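Local coordinates for chromosomal replication initiator protein dnaA (Thermotoga maritima, PDB 2Z4S) that binds ATP through an AAA+ domain and probably initiates chromosomal replication by assembling as a spiral filament on the origin, at residues R192-L198 with E222-K228; K308-Y312 with E324-L329; L141-L146 with K259-P263. All coordinates share one frame; numbering follows the deposited sequence.

Contact 1 of 3, residues R192-L198 with E222-K228; sequences RKKVDIL and ELHDSGK
The guanidinium of Arg192 meets the carboxylate of Glu222 at its edge, where OE2 lies close to the guanidinium plane; the two groups are turned 71° apart. The resulting salt bridge is long, with a weak hydrogen bond of 3.4 Å from Arg192 NH1 to Glu222 OE2, and a second acid on the same helix, Glu215, engages NH2. This contact belongs to the beta-alpha-beta unit of the AAA+ nucleotide-binding core, in which strand 197-201 is followed by helix 210-224 and then by the parallel strand 229-234. Here the end of the crossover helix and the turn after it lie against the segment leading into strand 197-201.

Leu223 supplies the apolar part. Its two methyls divide the work: CD2 reaches Val195 CG2 at 3.5 Å, whereas CD1 packs on Leu198 CB at 3.9 Å, and in each case the side chains cross at about a right angle.

Farther along, the aliphatic chain of Lys228 bends at chi2 (-85°) and runs past the backbone of Val195 and Asp196. Its NZ makes a weak salt bridge of 3.2 Å to Asp196 OD1, while Asp196 OD2 accepts a bond from the backbone N of Arg162, which helps to hold the carboxylate in place. The helix gives way to a type I turn from His224 to Gly227. Around it, the backbone O of Leu223 accepts from Lys228 N (2.9 Å) and Ser226 N on opposite faces of its carbonyl plane, and Ser226 OG donates to Glu222 O at 2.6 Å.

Contact 2 of 3, residues K308-Y312 with E324-L329; sequences KLLVY and EAILLL
Tyr312 and Leu328 touch where helix 299-315, of the alpha-helical lid of the AAA+ domain III, is packed against by the short helix 322-328, which lies in the range predicted for the DNA-binding domain IV. The axes of the two short segments pass 10.6 Å apart at an angle of 118°, so the helices cross steeply.

The aromatic contribution is a CH-pi contact. Leu328 CD1 stands over one face of the Tyr312 ring, 3.9 Å from its centroid and displaced toward the rim above CD1 and CG. With CG of Tyr312 anti to the backbone N, chi1 of 166° sets the ring across the leucine side chain, under Leu328 CD1.

Apolar packing completes the contact. Leu309 spreads its two methyls over different partners: CD2 rests on Ala325 CB at 3.7 Å, and CD1 on Leu329 CD2. Val287 of helix 287-294 touches both Leu309 and Ala325, so a third helix closes over this patch. Lys308 adds its aliphatic part, which runs past Leu329 in the opposite direction, with CG 4.0 Å from Leu329 CD2.

Among charged groups, Glu324 forms a salt bridge through OE1 with Lys318, in the connection between the helices. Its other oxygen, OE2, lies 3.2 Å from Tyr312 OH.

Contact 3 of 3, residues L141-L146 with K259-P263; sequences LGKTHL and KLEPP. With MG (magnesium ion), chain B; ADP (adenosine-5'-diphosphate), chain C.
This is an apolar contact behind the nucleotide-binding P-loop of the AAA+ core: Leu260, in the loop between helices 246-253 and 265-279, packs against the backbone and side chains of Leu141-Leu146. Leu260 CD1 sits beside the carbonyl of Leu141 and the turn at Gly142, the N-cap of helix 143-157, and touches Lys143 CG at 3.8 Å. Its other methyl, CD2, meets Leu146 CD2 tip to tip at 3.8 Å. In Leu141, with CG anti to the carbonyl carbon, chi1 of -60° places CD1 beside Pro262, 4.3 Å from its CD. Ala116 of helix 114-125 and Ile135 of strand 133-136 also touch Leu260, tying the loop into the core.

On its other side the P-loop holds ADP. Lys143, bent at chi3 and chi4, brings NZ to the beta-phosphate, giving a hydrogen bond of 3.2 Å to ADP O2B, and NZ also bonds to Gly137 O. A methionine in place of Lys143 would probably leave the beta-phosphate without this cationic donor and Gly137 O without its bond from NZ. The backbone N of Thr144 adds a weak bond of 3.3 Å to ADP O1B. The magnesium ion is bound by Thr144 OG1 at 2.4 Å and by ADP O3B at 2.5 Å, and Asp202 also belongs to its site.

Followed from the N terminus, the chain first enters contact 3 at the P-loop, residues 141-146, whose partner 259-263 arrives more than a hundred residues later. Contact 1 is nested entirely inside that long loop: it opens at 192-198 and closes at 222-228, joining the approach to strand 197-201 with the end of helix 210-224. Once contact 3 has closed, the chain continues into the helical lid, where contact 2 follows in series and joins lid helix 299-315 to helix 322-328, at the start of the predicted domain IV. None of the loops cross. Contacts 1 and 2 lie on opposite sides of the chain's centre, about 46 Å apart between centres, with contact 3 about 25 Å from each.

Contact 1 of 3, residues R192-L198 with E222-K228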
loop_
_atom_site.group_PDB
_atom_site.type_symbol
_atom_site.label_atom_id
_atom_site.label_comp_id
_atom_site.label_asym_id
_atom_site.label_seq_id
_atom_site.Cartn_x
_atom_site.Cartn_y
_atom_site.Cartn_z
ATOM N N ARG A 192 9.178 18.671 -2.437
ATOM C CA ARG A 192 10.554 18.677 -1.942
ATOM C C ARG A 192 10.575 19.593 -0.727
ATOM O O ARG A 192 10.298 19.169 0.395
ATOM C CB ARG A 192 11.515 19.204 -3.000
ATOM C CG ARG A 192 11.314 18.592 -4.359
ATOM C CD ARG A 192 12.345 19.108 -5.338
ATOM N NE ARG A 192 12.046 18.742 -6.717
ATOM C CZ ARG A 192 12.908 18.859 -7.719
ATOM N NH1 ARG A 192 14.126 19.328 -7.491
ATOM N NH2 ARG A 192 12.552 18.512 -8.949
ATOM N N LYS A 193 10.897 20.857 -0.964
ATOM C CA LYS A 193 10.945 21.866 0.084
ATOM C C LYS A 193 10.150 21.495 1.345
ATOM O O LYS A 193 10.711 21.398 2.434
ATOM C CB LYS A 193 10.409 23.187 -0.477
ATOM C CG LYS A 193 10.502 24.383 0.459
ATOM C CD LYS A 193 11.940 24.879 0.573
ATOM C CE LYS A 193 12.010 26.248 1.249
ATOM N NZ LYS A 193 13.396 26.802 1.230
ATOM N N LYS A 194 8.852 21.259 1.190
ATOM C CA LYS A 194 7.997 20.965 2.335
ATOM C C LYS A 194 7.645 19.499 2.646
ATOM O O LYS A 194 6.481 19.184 2.912
ATOM C CB LYS A 194 6.702 21.777 2.207
ATOM C CG LYS A 194 6.837 23.020 1.328
ATOM C CD LYS A 194 5.642 23.954 1.456
ATOM C CE LYS A 194 5.671 24.691 2.792
ATOM N NZ LYS A 194 4.505 25.603 2.990
ATOM N N VAL A 195 8.630 18.603 2.620
ATOM C CA VAL A 195 8.377 17.197 2.950
ATOM C C VAL A 195 9.599 16.574 3.575
ATOM O O VAL A 195 10.714 16.801 3.111
ATOM C CB VAL A 195 8.004 16.325 1.722
ATOM C CG1 VAL A 195 6.720 16.824 1.105
ATOM C CG2 VAL A 195 9.138 16.309 0.716
ATOM N N ASP A 196 9.385 15.781 4.621
ATOM C CA ASP A 196 10.484 15.116 5.306
ATOM C C ASP A 196 10.483 13.675 4.865
ATOM O O ASP A 196 11.529 13.067 4.650
ATOM C CB ASP A 196 10.280 15.224 6.800
ATOM C CG ASP A 196 9.857 16.612 7.207
ATOM O OD1 ASP A 196 10.482 17.581 6.712
ATOM O OD2 ASP A 196 8.906 16.735 8.011
ATOM N N ILE A 197 9.290 13.129 4.729
ATOM C CA ILE A 197 9.161 11.771 4.259
ATOM C C ILE A 197 8.103 11.806 3.166
ATOM O O ILE A 197 7.042 12.430 3.324
ATOM C CB ILE A 197 8.764 10.800 5.385
ATOM C CG1 ILE A 197 8.610 9.404 4.792
ATOM C CG2 ILE A 197 7.503 11.279 6.088
ATOM C CD1 ILE A 197 8.170 8.378 5.778
ATOM N N LEU A 198 8.423 11.159 2.048
ATOM C CA LEU A 198 7.563 11.104 0.872
ATOM C C LEU A 198 7.244 9.635 0.577
ATOM O O LEU A 198 8.146 8.823 0.362
ATOM C CB LEU A 198 8.312 11.777 -0.293
ATOM C CG LEU A 198 7.799 12.007 -1.722
ATOM C CD1 LEU A 198 8.344 10.947 -2.650
ATOM C CD2 LEU A 198 6.291 12.045 -1.738
ATOM N N GLU A 222 16.935 15.085 -4.805
ATOM C CA GLU A 222 17.022 16.209 -3.893
ATOM C C GLU A 222 16.636 15.807 -2.480
ATOM O O GLU A 222 17.263 16.236 -1.512
ATOM C CB GLU A 222 16.136 17.352 -4.365
ATOM C CG GLU A 222 16.484 18.670 -3.718
ATOM C CD GLU A 222 15.702 19.810 -4.312
ATOM O OE1 GLU A 222 14.514 19.954 -3.962
ATOM O OE2 GLU A 222 16.274 20.553 -5.139
ATOM N N LEU A 223 15.601 14.984 -2.361
ATOM C CA LEU A 223 15.155 14.517 -1.053
ATOM C C LEU A 223 16.251 13.647 -0.447
ATOM O O LEU A 223 16.532 13.713 0.750
ATOM C CB LEU A 223 13.871 13.705 -1.192
ATOM C CG LEU A 223 12.634 14.497 -1.587
ATOM C CD1 LEU A 223 11.462 13.558 -1.809
ATOM C CD2 LEU A 223 12.321 15.493 -0.499
ATOM N N HIS A 224 16.874 12.838 -1.297
ATOM C CA HIS A 224 17.930 11.939 -0.868
ATOM C C HIS A 224 19.182 12.679 -0.396
ATOM O O HIS A 224 19.876 12.209 0.504
ATOM C CB HIS A 224 18.296 10.986 -2.004
ATOM C CG HIS A 224 18.947 9.722 -1.539
ATOM N ND1 HIS A 224 19.703 9.655 -0.390
ATOM C CD2 HIS A 224 18.960 8.478 -2.072
ATOM C CE1 HIS A 224 20.151 8.424 -0.234
ATOM N NE2 HIS A 224 19.716 7.690 -1.242
ATOM N N ASP A 225 19.486 13.826 -0.995
ATOM C CA ASP A 225 20.665 14.564 -0.567
ATOM C C ASP A 225 20.407 15.322 0.727
ATOM O O ASP A 225 21.316 15.939 1.278
ATOM C CB ASP A 225 21.135 15.550 -1.641
ATOM C CG ASP A 225 21.783 14.865 -2.826
ATOM O OD1 ASP A 225 22.278 13.728 -2.664
ATOM O OD2 ASP A 225 21.809 15.477 -3.918
ATOM N N SER A 226 19.172 15.283 1.216
ATOM C CA SER A 226 18.843 15.974 2.459
ATOM C C SER A 226 18.289 15.042 3.547
ATOM O O SER A 226 17.671 15.494 4.517
ATOM C CB SER A 226 17.867 17.109 2.171
ATOM O OG SER A 226 17.131 16.839 1.000
ATOM N N GLY A 227 18.527 13.742 3.371
ATOM C CA GLY A 227 18.091 12.747 4.335
ATOM C C GLY A 227 16.601 12.502 4.455
ATOM O O GLY A 227 16.158 11.887 5.425
ATOM N N LYS A 228 15.821 12.976 3.488
ATOM C CA LYS A 228 14.372 12.783 3.508
ATOM C C LYS A 228 14.042 11.349 3.088
ATOM O O LYS A 228 14.494 10.898 2.031
ATOM C CB LYS A 228 13.717 13.740 2.534
ATOM C CG LYS A 228 14.165 15.163 2.680
ATOM C CD LYS A 228 13.389 15.893 3.736
ATOM C CE LYS A 228 13.539 17.390 3.523
ATOM N NZ LYS A 228 12.503 18.178 4.256
#

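Contact 2 of 3, residues K308-Y312 with E324-L329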
loop_
_atom_site.group_PDB
_atom_site.type_symbol
_atom_site.label_atom_id
_atom_site.label_comp_id
_atom_site.label_asym_id
_atom_site.label_seq_id
_atom_site.Cartn_x
_atom_site.Cartn_y
_atom_site.Cartn_z
ATOM N N LYS A 308 -19.017 -7.764 1.974
ATOM C CA LYS A 308 -20.226 -8.210 1.286
ATOM C C LYS A 308 -21.192 -8.834 2.282
ATOM O O LYS A 308 -22.293 -8.325 2.492
ATOM C CB LYS A 308 -19.859 -9.232 0.205
ATOM C CG LYS A 308 -21.032 -9.792 -0.580
ATOM C CD LYS A 308 -21.323 -8.995 -1.834
ATOM C CE LYS A 308 -22.484 -9.626 -2.580
ATOM N NZ LYS A 308 -22.340 -11.104 -2.640
ATOM N N LEU A 309 -20.783 -9.938 2.900
ATOM C CA LEU A 309 -21.638 -10.591 3.875
ATOM C C LEU A 309 -22.122 -9.587 4.906
ATOM O O LEU A 309 -23.323 -9.389 5.059
ATOM C CB LEU A 309 -20.897 -11.737 4.563
ATOM C CG LEU A 309 -21.084 -13.090 3.877
ATOM C CD1 LEU A 309 -20.868 -12.961 2.380
ATOM C CD2 LEU A 309 -20.125 -14.097 4.484
ATOM N N LEU A 310 -21.196 -8.937 5.603
ATOM C CA LEU A 310 -21.591 -7.965 6.616
ATOM C C LEU A 310 -22.730 -7.053 6.126
ATOM O O LEU A 310 -23.671 -6.768 6.867
ATOM C CB LEU A 310 -20.376 -7.143 7.063
ATOM C CG LEU A 310 -19.291 -7.964 7.769
ATOM C CD1 LEU A 310 -18.348 -7.048 8.519
ATOM C CD2 LEU A 310 -19.927 -8.934 8.741
ATOM N N VAL A 311 -22.646 -6.616 4.872
ATOM C CA VAL A 311 -23.672 -5.764 4.279
ATOM C C VAL A 311 -24.979 -6.547 4.185
ATOM O O VAL A 311 -26.066 -5.979 4.299
ATOM C CB VAL A 311 -23.256 -5.294 2.867
ATOM C CG1 VAL A 311 -24.474 -4.891 2.062
ATOM C CG2 VAL A 311 -22.300 -4.121 2.973
ATOM N N TYR A 312 -24.870 -7.853 3.961
ATOM C CA TYR A 312 -26.052 -8.705 3.886
ATOM C C TYR A 312 -26.564 -8.926 5.312
ATOM O O TYR A 312 -27.742 -8.694 5.600
ATOM C CB TYR A 312 -25.712 -10.051 3.240
ATOM C CG TYR A 312 -26.788 -11.106 3.415
ATOM C CD1 TYR A 312 -27.581 -11.506 2.342
ATOM C CD2 TYR A 312 -27.013 -11.706 4.660
ATOM C CE1 TYR A 312 -28.573 -12.479 2.501
ATOM C CE2 TYR A 312 -27.997 -12.672 4.833
ATOM C CZ TYR A 312 -28.776 -13.058 3.748
ATOM O OH TYR A 312 -29.756 -14.019 3.912
ATOM N N GLU A 324 -25.743 -19.867 2.416
ATOM C CA GLU A 324 -26.132 -18.527 2.002
ATOM C C GLU A 324 -24.923 -17.758 1.474
ATOM O O GLU A 324 -24.938 -17.247 0.349
ATOM C CB GLU A 324 -26.751 -17.771 3.186
ATOM C CG GLU A 324 -27.831 -18.546 3.941
ATOM C CD GLU A 324 -28.344 -17.806 5.181
ATOM O OE1 GLU A 324 -28.850 -18.486 6.107
ATOM O OE2 GLU A 324 -28.254 -16.554 5.229
ATOM N N ALA A 325 -23.878 -17.686 2.298
ATOM C CA ALA A 325 -22.644 -16.980 1.946
ATOM C C ALA A 325 -22.052 -17.477 0.625
ATOM O O ALA A 325 -21.520 -16.688 -0.158
ATOM C CB ALA A 325 -21.617 -17.132 3.070
ATOM N N ILE A 326 -22.144 -18.782 0.384
ATOM C CA ILE A 326 -21.630 -19.373 -0.842
ATOM C C ILE A 326 -22.281 -18.795 -2.100
ATOM O O ILE A 326 -21.607 -18.600 -3.104
ATOM C CB ILE A 326 -21.811 -20.888 -0.828
ATOM C CG1 ILE A 326 -20.975 -21.475 0.311
ATOM C CG2 ILE A 326 -21.445 -21.472 -2.181
ATOM C CD1 ILE A 326 -20.903 -22.986 0.331
ATOM N N LEU A 327 -23.584 -18.527 -2.055
ATOM C CA LEU A 327 -24.283 -17.942 -3.207
ATOM C C LEU A 327 -23.904 -16.474 -3.280
ATOM O O LEU A 327 -23.605 -15.952 -4.347
ATOM C CB LEU A 327 -25.810 -18.066 -3.053
ATOM C CG LEU A 327 -26.754 -17.177 -3.895
ATOM C CD1 LEU A 327 -26.699 -17.540 -5.383
ATOM C CD2 LEU A 327 -28.172 -17.332 -3.353
ATOM N N LEU A 328 -23.932 -15.810 -2.131
ATOM C CA LEU A 328 -23.570 -14.406 -2.059
ATOM C C LEU A 328 -22.151 -14.197 -2.607
ATOM O O LEU A 328 -21.919 -13.307 -3.424
ATOM C CB LEU A 328 -23.646 -13.930 -0.609
ATOM C CG LEU A 328 -25.042 -13.790 0.003
ATOM C CD1 LEU A 328 -24.948 -13.667 1.519
ATOM C CD2 LEU A 328 -25.725 -12.572 -0.589
ATOM N N LEU A 329 -21.213 -15.034 -2.167
ATOM C CA LEU A 329 -19.815 -14.944 -2.596
ATOM C C LEU A 329 -19.490 -15.820 -3.808
ATOM O O LEU A 329 -18.637 -16.710 -3.725
ATOM C CB LEU A 329 -18.880 -15.345 -1.447
ATOM C CG LEU A 329 -18.996 -14.607 -0.115
ATOM C CD1 LEU A 329 -17.943 -15.125 0.862
ATOM C CD2 LEU A 329 -18.826 -13.114 -0.354
#

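Contact 3 of 3, residues L141-L146 with K259-P263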
loop_
_atom_site.group_PDB
_atom_site.type_symbol
_atom_site.label_atom_id
_atom_site.label_comp_id
_atom_site.label_asym_id
_atom_site.label_seq_id
_atom_site.Cartn_x
_atom_site.Cartn_y
_atom_site.Cartn_z
ATOM N N LEU A 141 -1.828 -7.266 -1.605
ATOM C CA LEU A 141 -0.903 -8.033 -0.805
ATOM C C LEU A 141 -0.289 -7.208 0.298
ATOM O O LEU A 141 0.660 -7.647 0.943
ATOM C CB LEU A 141 0.206 -8.611 -1.660
ATOM C CG LEU A 141 -0.158 -9.551 -2.793
ATOM C CD1 LEU A 141 1.133 -10.206 -3.262
ATOM C CD2 LEU A 141 -1.141 -10.612 -2.338
ATOM N N GLY A 142 -0.797 -6.003 0.508
ATOM C CA GLY A 142 -0.262 -5.195 1.585
ATOM C C GLY A 142 0.538 -3.947 1.264
ATOM O O GLY A 142 0.867 -3.181 2.178
ATOM N N LYS A 143 0.840 -3.721 -0.013
ATOM C CA LYS A 143 1.621 -2.551 -0.421
ATOM C C LYS A 143 1.069 -1.219 0.089
ATOM O O LYS A 143 1.760 -0.473 0.778
ATOM C CB LYS A 143 1.742 -2.498 -1.943
ATOM C CG LYS A 143 2.252 -3.769 -2.564
ATOM C CD LYS A 143 2.668 -3.545 -3.994
ATOM C CE LYS A 143 1.489 -3.289 -4.875
ATOM N NZ LYS A 143 0.813 -4.570 -5.114
ATOM N N THR A 144 -0.173 -0.907 -0.245
ATOM C CA THR A 144 -0.728 0.361 0.207
ATOM C C THR A 144 -0.777 0.404 1.721
ATOM O O THR A 144 -0.378 1.384 2.350
ATOM C CB THR A 144 -2.157 0.577 -0.295
ATOM O OG1 THR A 144 -2.185 0.517 -1.729
ATOM C CG2 THR A 144 -2.665 1.920 0.190
ATOM N N HIS A 145 -1.269 -0.685 2.295
ATOM C CA HIS A 145 -1.418 -0.788 3.725
ATOM C C HIS A 145 -0.102 -0.616 4.464
ATOM O O HIS A 145 -0.034 0.095 5.466
ATOM C CB HIS A 145 -2.064 -2.129 4.050
ATOM C CG HIS A 145 -2.371 -2.319 5.498
ATOM N ND1 HIS A 145 -3.308 -3.225 5.940
ATOM C CD2 HIS A 145 -1.845 -1.745 6.607
ATOM C CE1 HIS A 145 -3.345 -3.201 7.261
ATOM N NE2 HIS A 145 -2.467 -2.313 7.690
ATOM N N LEU A 146 0.944 -1.259 3.967
ATOM C CA LEU A 146 2.251 -1.168 4.600
ATOM C C LEU A 146 2.776 0.257 4.460
ATOM O O LEU A 146 3.240 0.870 5.417
ATOM C CB LEU A 146 3.204 -2.163 3.929
ATOM C CG LEU A 146 4.067 -3.118 4.768
ATOM C CD1 LEU A 146 3.426 -3.395 6.111
ATOM C CD2 LEU A 146 4.279 -4.422 3.974
ATOM N N LYS A 259 9.896 -7.626 -0.781
ATOM C CA LYS A 259 8.887 -8.244 -1.650
ATOM C C LYS A 259 7.741 -8.915 -0.864
ATOM O O LYS A 259 7.981 -9.686 0.067
ATOM C CB LYS A 259 9.542 -9.296 -2.539
ATOM C CG LYS A 259 8.546 -10.104 -3.325
ATOM C CD LYS A 259 9.188 -11.302 -3.971
ATOM C CE LYS A 259 8.178 -12.058 -4.807
ATOM N NZ LYS A 259 8.702 -13.360 -5.288
ATOM N N LEU A 260 6.501 -8.623 -1.238
ATOM C CA LEU A 260 5.352 -9.233 -0.588
ATOM C C LEU A 260 4.902 -10.420 -1.436
ATOM O O LEU A 260 4.972 -10.367 -2.655
ATOM C CB LEU A 260 4.209 -8.226 -0.478
ATOM C CG LEU A 260 4.350 -7.095 0.545
ATOM C CD1 LEU A 260 3.348 -6.007 0.269
ATOM C CD2 LEU A 260 4.119 -7.625 1.932
ATOM N N GLU A 261 4.479 -11.508 -0.798
ATOM C CA GLU A 261 3.970 -12.670 -1.530
ATOM C C GLU A 261 2.645 -13.065 -0.871
ATOM O O GLU A 261 2.434 -12.804 0.314
ATOM C CB GLU A 261 4.979 -13.823 -1.524
ATOM C CG GLU A 261 6.291 -13.490 -2.256
ATOM C CD GLU A 261 7.192 -14.713 -2.531
ATOM O OE1 GLU A 261 6.966 -15.435 -3.534
ATOM O OE2 GLU A 261 8.138 -14.953 -1.745
ATOM N N PRO A 262 1.728 -13.686 -1.629
ATOM C CA PRO A 262 0.439 -14.074 -1.048
ATOM C C PRO A 262 0.592 -14.939 0.202
ATOM O O PRO A 262 1.531 -15.732 0.311
ATOM C CB PRO A 262 -0.248 -14.797 -2.200
ATOM C CG PRO A 262 0.881 -15.456 -2.878
ATOM C CD PRO A 262 1.936 -14.372 -2.913
ATOM N N PRO A 263 -0.326 -14.783 1.173
ATOM C CA PRO A 263 -0.240 -15.576 2.401
ATOM C C PRO A 263 -0.819 -16.969 2.238
ATOM O O PRO A 263 -1.556 -17.232 1.285
ATOM C CB PRO A 263 -1.018 -14.726 3.406
ATOM C CG PRO A 263 -2.089 -14.124 2.566
ATOM C CD PRO A 263 -1.355 -13.731 1.299
HETATM MG MG MG B . -1.606 -0.173 -3.980
HETATM P PB ADP C . -2.251 -3.674 -2.571
HETATM O O1B ADP C . -0.980 -3.684 -1.836
HETATM O O2B ADP C . -2.094 -4.554 -3.884
HETATM O O3B ADP C . -2.664 -2.163 -2.955
HETATM P PA ADP C . -3.680 -3.554 -0.333
HETATM O O1A ADP C . -2.470 -3.483 0.506
HETATM O O2A ADP C . -4.166 -2.059 -0.640
HETATM O O3A ADP C . -3.413 -4.347 -1.719
HETATM O "O5'" ADP C . -4.860 -4.359 0.375
HETATM C "C5'" ADP C . -5.075 -3.685 1.575
HETATM C "C4'" ADP C . -6.199 -4.303 2.362
HETATM O "O4'" ADP C . -5.937 -5.689 2.627
HETATM C "C3'" ADP C . -6.284 -3.506 3.650
HETATM O "O3'" ADP C . -7.560 -2.876 3.798
HETATM C "C2'" ADP C . -5.971 -4.491 4.763
HETATM O "O2'" ADP C . -7.048 -4.534 5.723
HETATM C "C1'" ADP C . -5.761 -5.852 4.051
HETATM N N9 ADP C . -4.446 -6.446 4.338
HETATM C C8 ADP C . -3.389 -6.572 3.482
HETATM N N7 ADP C . -2.395 -7.164 4.073
HETATM C C5 ADP C . -2.751 -7.453 5.338
HETATM C C6 ADP C . -2.118 -8.083 6.439
HETATM N N6 ADP C . -0.832 -8.569 6.322
HETATM N N1 ADP C . -2.798 -8.203 7.598
HETATM C C2 ADP C . -4.042 -7.741 7.727
HETATM N N3 ADP C . -4.670 -7.149 6.714
HETATM C C4 ADP C . -4.069 -6.987 5.525
#